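Local coordinates for calreticulin, putative (Trypanosoma cruzi, PDB 5HCF), which probably acts as a lectin-like chaperone, its globular domain having a legume lectin fold linked to both carbohydrate and peptide binding, at residues Glu6-Met11 and Lys41-Thr46; Ser72-His77 and Ile223-Val228. One frame throughout, in Å; residues are numbered along the deposited sequence.

Interaction 1: residues Glu6-Met11 and Lys41-Thr46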
loop_
_atom_site.group_PDB
_atom_site.type_symbol
_atom_site.label_atom_id
_atom_site.label_comp_id
_atom_site.label_asym_id
_atom_site.label_seq_id
_atom_site.Cartn_x
_atom_site.Cartn_y
_atom_site.Cartn_z
ATOM N N GLU A 6 7.625 9.400 -3.368
ATOM C CA GLU A 6 6.732 10.047 -4.322
ATOM C C GLU A 6 5.844 11.069 -3.621
ATOM O O GLU A 6 4.995 10.708 -2.807
ATOM C CB GLU A 6 5.872 9.011 -5.050
ATOM C CG GLU A 6 4.989 9.608 -6.126
ATOM C CD GLU A 6 5.784 10.388 -7.155
ATOM O OE1 GLU A 6 6.441 9.750 -8.004
ATOM O OE2 GLU A 6 5.757 11.638 -7.114
ATOM N N GLU A 7 6.040 12.344 -3.949
ATOM C CA GLU A 7 5.256 13.419 -3.349
ATOM C C GLU A 7 4.040 13.744 -4.202
ATOM O O GLU A 7 3.120 14.437 -3.762
ATOM C CB GLU A 7 6.114 14.670 -3.160
ATOM C CG GLU A 7 7.166 14.528 -2.083
ATOM C CD GLU A 7 8.284 15.533 -2.228
ATOM O OE1 GLU A 7 9.083 15.398 -3.178
ATOM O OE2 GLU A 7 8.363 16.457 -1.395
ATOM N N PHE A 8 4.045 13.228 -5.425
ATOM C CA PHE A 8 3.000 13.520 -6.392
ATOM C C PHE A 8 2.801 15.016 -6.546
ATOM O O PHE A 8 1.671 15.512 -6.549
ATOM C CB PHE A 8 1.691 12.839 -5.990
ATOM C CG PHE A 8 1.629 11.387 -6.365
ATOM C CD1 PHE A 8 1.883 10.989 -7.669
ATOM C CD2 PHE A 8 1.333 10.418 -5.418
ATOM C CE1 PHE A 8 1.834 9.653 -8.026
ATOM C CE2 PHE A 8 1.282 9.076 -5.772
ATOM C CZ PHE A 8 1.532 8.696 -7.078
ATOM N N LYS A 9 3.915 15.734 -6.662
ATOM C CA LYS A 9 3.880 17.138 -7.041
ATOM C C LYS A 9 3.641 17.209 -8.541
ATOM O O LYS A 9 3.101 18.183 -9.060
ATOM C CB LYS A 9 5.182 17.845 -6.664
ATOM C CG LYS A 9 5.260 18.265 -5.204
ATOM C CD LYS A 9 6.606 18.886 -4.873
ATOM C CE LYS A 9 6.696 19.232 -3.395
ATOM N NZ LYS A 9 8.029 19.796 -3.033
ATOM N N SER A 10 4.043 16.144 -9.224
ATOM C CA SER A 10 3.820 15.984 -10.654
ATOM C C SER A 10 3.446 14.536 -10.953
ATOM O O SER A 10 3.501 13.679 -10.072
ATOM C CB SER A 10 5.065 16.387 -11.448
ATOM O OG SER A 10 5.075 15.779 -12.732
ATOM N N MET A 11 3.060 14.265 -12.194
ATOM C CA MET A 11 2.701 12.908 -12.601
ATOM C C MET A 11 3.263 12.488 -13.960
ATOM O O MET A 11 2.953 11.401 -14.452
ATOM C CB MET A 11 1.181 12.746 -12.613
ATOM C CG MET A 11 0.514 13.260 -13.878
ATOM S SD MET A 11 -0.896 12.247 -14.336
ATOM C CE MET A 11 -0.067 10.981 -15.316
ATOM N N LYS A 41 -1.672 18.471 -2.006
ATOM C CA LYS A 41 -1.741 17.992 -3.383
ATOM C C LYS A 41 -1.244 16.552 -3.494
ATOM O O LYS A 41 -0.333 16.137 -2.772
ATOM C CB LYS A 41 -0.943 18.904 -4.315
ATOM C CG LYS A 41 -1.589 20.260 -4.556
ATOM C CD LYS A 41 -0.826 21.064 -5.598
ATOM C CE LYS A 41 -1.663 22.221 -6.123
ATOM N NZ LYS A 41 -0.885 23.089 -7.052
ATOM N N GLY A 42 -1.853 15.794 -4.401
ATOM C CA GLY A 42 -1.494 14.402 -4.597
ATOM C C GLY A 42 -2.141 13.813 -5.835
ATOM O O GLY A 42 -2.756 14.528 -6.624
ATOM N N LEU A 43 -1.993 12.504 -6.005
ATOM C CA LEU A 43 -2.551 11.809 -7.157
ATOM C C LEU A 43 -4.031 11.535 -6.927
ATOM O O LEU A 43 -4.405 10.800 -6.011
ATOM C CB LEU A 43 -1.794 10.505 -7.413
ATOM C CG LEU A 43 -2.018 9.781 -8.741
ATOM C CD1 LEU A 43 -3.353 9.083 -8.757
ATOM C CD2 LEU A 43 -1.904 10.758 -9.900
ATOM N N ARG A 44 -4.873 12.139 -7.753
ATOM C CA ARG A 44 -6.314 12.043 -7.566
ATOM C C ARG A 44 -6.983 11.282 -8.706
ATOM O O ARG A 44 -6.795 11.610 -9.882
ATOM C CB ARG A 44 -6.921 13.441 -7.437
ATOM C CG ARG A 44 -8.425 13.462 -7.282
ATOM C CD ARG A 44 -8.936 14.891 -7.156
ATOM N NE ARG A 44 -10.393 14.935 -7.077
ATOM C CZ ARG A 44 -11.202 14.920 -8.132
ATOM N NH1 ARG A 44 -10.699 14.879 -9.359
ATOM N NH2 ARG A 44 -12.515 14.954 -7.958
ATOM N N LEU A 45 -7.757 10.261 -8.353
ATOM C CA LEU A 45 -8.526 9.515 -9.337
ATOM C C LEU A 45 -9.828 10.267 -9.601
ATOM O O LEU A 45 -10.537 10.631 -8.666
ATOM C CB LEU A 45 -8.789 8.092 -8.852
ATOM C CG LEU A 45 -7.590 7.391 -8.213
ATOM C CD1 LEU A 45 -7.811 5.891 -8.172
ATOM C CD2 LEU A 45 -6.300 7.727 -8.948
ATOM N N THR A 46 -10.128 10.500 -10.875
ATOM C CA THR A 46 -11.147 11.474 -11.264
ATOM C C THR A 46 -12.489 10.890 -11.691
ATOM O O THR A 46 -13.520 11.535 -11.523
ATOM C CB THR A 46 -10.641 12.369 -12.414
ATOM O OG1 THR A 46 -10.357 11.565 -13.567
ATOM C CG2 THR A 46 -9.381 13.105 -11.994
#
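Phe8 and Gly42 bring the backbones together, their CA atoms 4.9 Å apart, yet the two segments form no strand pair: Glu6-Met11 is turning away from the end of strand 2-6 while Lys41-Thr46 enters strand 42-45. The contact rests on the Phe8 side chain. Its CB lies 3.8 Å from Gly42 CA, an approach made at a residue with no side chain. With CG anti to its own carbonyl carbon (chi1 -81°), the ring lies against Leu43. Leu43 CB stands 3.5 Å from the ring centroid and only 3° off the normal, a CH-pi contact over the middle of the face, and Leu43 CG follows at 3.9 Å from Phe8 CE1.

In the curved antiparallel sheet of this lectin-like fold, strands 2-6 and 42-45 both pair with strand 223-230. Phe8, just past the end of strand 2-6, packs on Leu43 of strand 42-45, and its side chain also touches Ile227. The opposite ring face is covered from within the same segment, by the end of strand 2-6: Glu6 CG sits 3.5 Å above the ring plane, over the centre. The Glu6 carboxylate then turns back to the loop backbone, OE2 accepting from Phe8 N at 2.9 Å (N-H...O 149°) through its anti lone pair. Its other oxygen, OE1, receives His13 NE2 and Trp14 NE1.

Interaction 2: residues Ser72-His77 and Ile223-Val228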
loop_
_atom_site.group_PDB
_atom_site.type_symbol
_atom_site.label_atom_id
_atom_site.label_comp_id
_atom_site.label_asym_id
_atom_site.label_seq_id
_atom_site.Cartn_x
_atom_site.Cartn_y
_atom_site.Cartn_z
ATOM N N SER A 72 5.400 3.012 2.960
ATOM C CA SER A 72 4.384 3.900 3.499
ATOM C C SER A 72 3.736 4.724 2.394
ATOM O O SER A 72 4.394 5.100 1.419
ATOM C CB SER A 72 4.991 4.818 4.560
ATOM O OG SER A 72 3.978 5.452 5.318
ATOM N N PHE A 73 2.440 4.981 2.541
ATOM C CA PHE A 73 1.717 5.873 1.644
ATOM C C PHE A 73 0.390 6.240 2.284
ATOM O O PHE A 73 -0.050 5.582 3.228
ATOM C CB PHE A 73 1.496 5.226 0.275
ATOM C CG PHE A 73 0.374 4.222 0.249
ATOM C CD1 PHE A 73 0.568 2.929 0.719
ATOM C CD2 PHE A 73 -0.874 4.564 -0.256
ATOM C CE1 PHE A 73 -0.461 2.003 0.694
ATOM C CE2 PHE A 73 -1.904 3.640 -0.287
ATOM C CZ PHE A 73 -1.698 2.360 0.188
ATOM N N SER A 74 -0.241 7.293 1.779
ATOM C CA SER A 74 -1.539 7.711 2.295
ATOM C C SER A 74 -2.593 7.716 1.192
ATOM O O SER A 74 -2.285 7.974 0.030
ATOM C CB SER A 74 -1.444 9.095 2.939
ATOM O OG SER A 74 -1.025 10.066 1.995
ATOM N N VAL A 75 -3.833 7.412 1.567
ATOM C CA VAL A 75 -4.977 7.575 0.671
ATOM C C VAL A 75 -6.057 8.381 1.371
ATOM O O VAL A 75 -6.326 8.172 2.554
ATOM C CB VAL A 75 -5.585 6.235 0.239
ATOM C CG1 VAL A 75 -6.265 6.378 -1.114
ATOM C CG2 VAL A 75 -4.526 5.173 0.196
ATOM N N LYS A 76 -6.686 9.289 0.638
ATOM C CA LYS A 76 -7.797 10.050 1.184
ATOM C C LYS A 76 -9.050 9.769 0.370
ATOM O O LYS A 76 -9.114 10.102 -0.811
ATOM C CB LYS A 76 -7.485 11.548 1.191
ATOM C CG LYS A 76 -8.594 12.401 1.788
ATOM C CD LYS A 76 -8.446 13.877 1.435
ATOM C CE LYS A 76 -9.335 14.736 2.319
ATOM N NZ LYS A 76 -9.653 16.039 1.685
ATOM N N HIS A 77 -10.028 9.127 0.998
ATOM C CA HIS A 77 -11.308 8.850 0.354
ATOM C C HIS A 77 -12.354 9.880 0.775
ATOM O O HIS A 77 -13.249 9.571 1.564
ATOM C CB HIS A 77 -11.802 7.447 0.709
ATOM C CG HIS A 77 -10.875 6.349 0.285
ATOM N ND1 HIS A 77 -10.437 6.204 -1.009
ATOM C CD2 HIS A 77 -10.316 5.340 0.995
ATOM C CE1 HIS A 77 -9.641 5.146 -1.085
ATOM N NE2 HIS A 77 -9.551 4.609 0.116
ATOM N N ILE A 223 -7.316 10.315 -3.235
ATOM C CA ILE A 223 -6.048 11.012 -3.423
ATOM C C ILE A 223 -4.895 10.278 -2.737
ATOM O O ILE A 223 -4.906 10.072 -1.523
ATOM C CB ILE A 223 -6.123 12.456 -2.894
ATOM C CG1 ILE A 223 -7.278 13.205 -3.565
ATOM C CG2 ILE A 223 -4.791 13.187 -3.111
ATOM C CD1 ILE A 223 -7.444 14.622 -3.076
ATOM N N PHE A 224 -3.897 9.891 -3.525
ATOM C CA PHE A 224 -2.722 9.193 -3.007
ATOM C C PHE A 224 -1.596 10.178 -2.721
ATOM O O PHE A 224 -1.384 11.117 -3.487
ATOM C CB PHE A 224 -2.241 8.133 -4.000
ATOM C CG PHE A 224 -3.191 6.979 -4.174
ATOM C CD1 PHE A 224 -4.314 7.101 -4.974
ATOM C CD2 PHE A 224 -2.955 5.769 -3.541
ATOM C CE1 PHE A 224 -5.185 6.038 -5.137
ATOM C CE2 PHE A 224 -3.820 4.708 -3.701
ATOM C CZ PHE A 224 -4.934 4.840 -4.498
ATOM N N LYS A 225 -0.882 9.971 -1.618
ATOM C CA LYS A 225 0.268 10.814 -1.292
ATOM C C LYS A 225 1.423 10.054 -0.641
ATOM O O LYS A 225 1.236 8.981 -0.063
ATOM C CB LYS A 225 -0.149 11.960 -0.366
ATOM C CG LYS A 225 -0.886 13.095 -1.049
ATOM C CD LYS A 225 -1.358 14.129 -0.033
ATOM C CE LYS A 225 -0.193 14.750 0.722
ATOM N NZ LYS A 225 0.834 15.286 -0.203
ATOM N N ASP A 226 2.613 10.639 -0.749
ATOM C CA ASP A 226 3.789 10.232 0.008
ATOM C C ASP A 226 4.062 8.729 0.006
ATOM O O ASP A 226 4.049 8.083 1.060
ATOM C CB ASP A 226 3.659 10.724 1.451
ATOM C CG ASP A 226 3.567 12.236 1.542
ATOM O OD1 ASP A 226 4.572 12.918 1.246
ATOM O OD2 ASP A 226 2.484 12.744 1.903
ATOM N N ILE A 227 4.314 8.173 -1.176
ATOM C CA ILE A 227 4.783 6.797 -1.271
ATOM C C ILE A 227 6.259 6.741 -0.891
ATOM O O ILE A 227 7.127 7.123 -1.676
ATOM C CB ILE A 227 4.574 6.217 -2.678
ATOM C CG1 ILE A 227 3.089 6.257 -3.039
ATOM C CG2 ILE A 227 5.106 4.791 -2.757
ATOM C CD1 ILE A 227 2.784 5.796 -4.443
ATOM N N VAL A 228 6.531 6.275 0.325
ATOM C CA VAL A 228 7.892 6.217 0.845
ATOM C C VAL A 228 8.389 4.785 0.985
ATOM O O VAL A 228 7.661 3.905 1.438
ATOM C CB VAL A 228 7.997 6.910 2.216
ATOM C CG1 VAL A 228 9.442 6.961 2.672
ATOM C CG2 VAL A 228 7.403 8.307 2.154
#
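Strand 72-76 and strand 223-228 run antiparallel, their N-to-C directions 162° apart, and three hydrogen-bonded pairs, Ser72 with Val228, Ser74 with Lys225 and Lys76 with Ile223, set the register. On the face bearing Val75 and Phe224, the hollow between Val75 and Phe73 takes the Phe224 ring: Val75 CG1 lies 3.9 Å from the ring centroid, 11° off the normal, over one face, with CG2 4.0 Å from Phe224 CE2. Phe73 CE2 meets the ring edge, 4.0 Å from Phe224 CD2, the two phenylalanine side chains running alongside each other in the same direction. Phe73 CB fits against Ile227 CG1 at 3.8 Å.

Ser74 projects from the other face. With OG set between the backbone N and the carbonyl carbon (chi1 61°), it reaches Lys225 O at 3.2 Å from above the carbonyl plane, while Ser74 N bonds to the same oxygen at 2.9 Å. Helix 233-243 covers Ser72 and Val228 on that face. Between Ser72 and Ser74 the register slips by one, Asp226 and Ile227 lying opposite Phe73. Across the other edge they share Glu6 of strand 2-6, which with the positive phi of Asp226 fits a G1 beta bulge in the curved sheet of a legume-lectin-like sandwich.

Both contacts are buried and belong to the same sheet, where strand 223-230 of interaction 2 is flanked by strand 42-45 of interaction 1, but interaction 2 lies nearer the chain centre, about 8 Å from it against 15 Å for interaction 1. Interaction 2 is a sheet pairing, with six backbone hydrogen bonds and 494 Å² buried; interaction 1 buries 224 Å² and relies on apolar and CH-pi contact between a loop and a strand. The backbone joins them: Leu43 O lies 2.7 Å from Phe224 N, and Glu6 N 2.9 Å from Ile227 O, both probable hydrogen bonds. Residues 223-228 therefore have strand 69-76 along one edge, and strands 2-6 and 42-45 along the other.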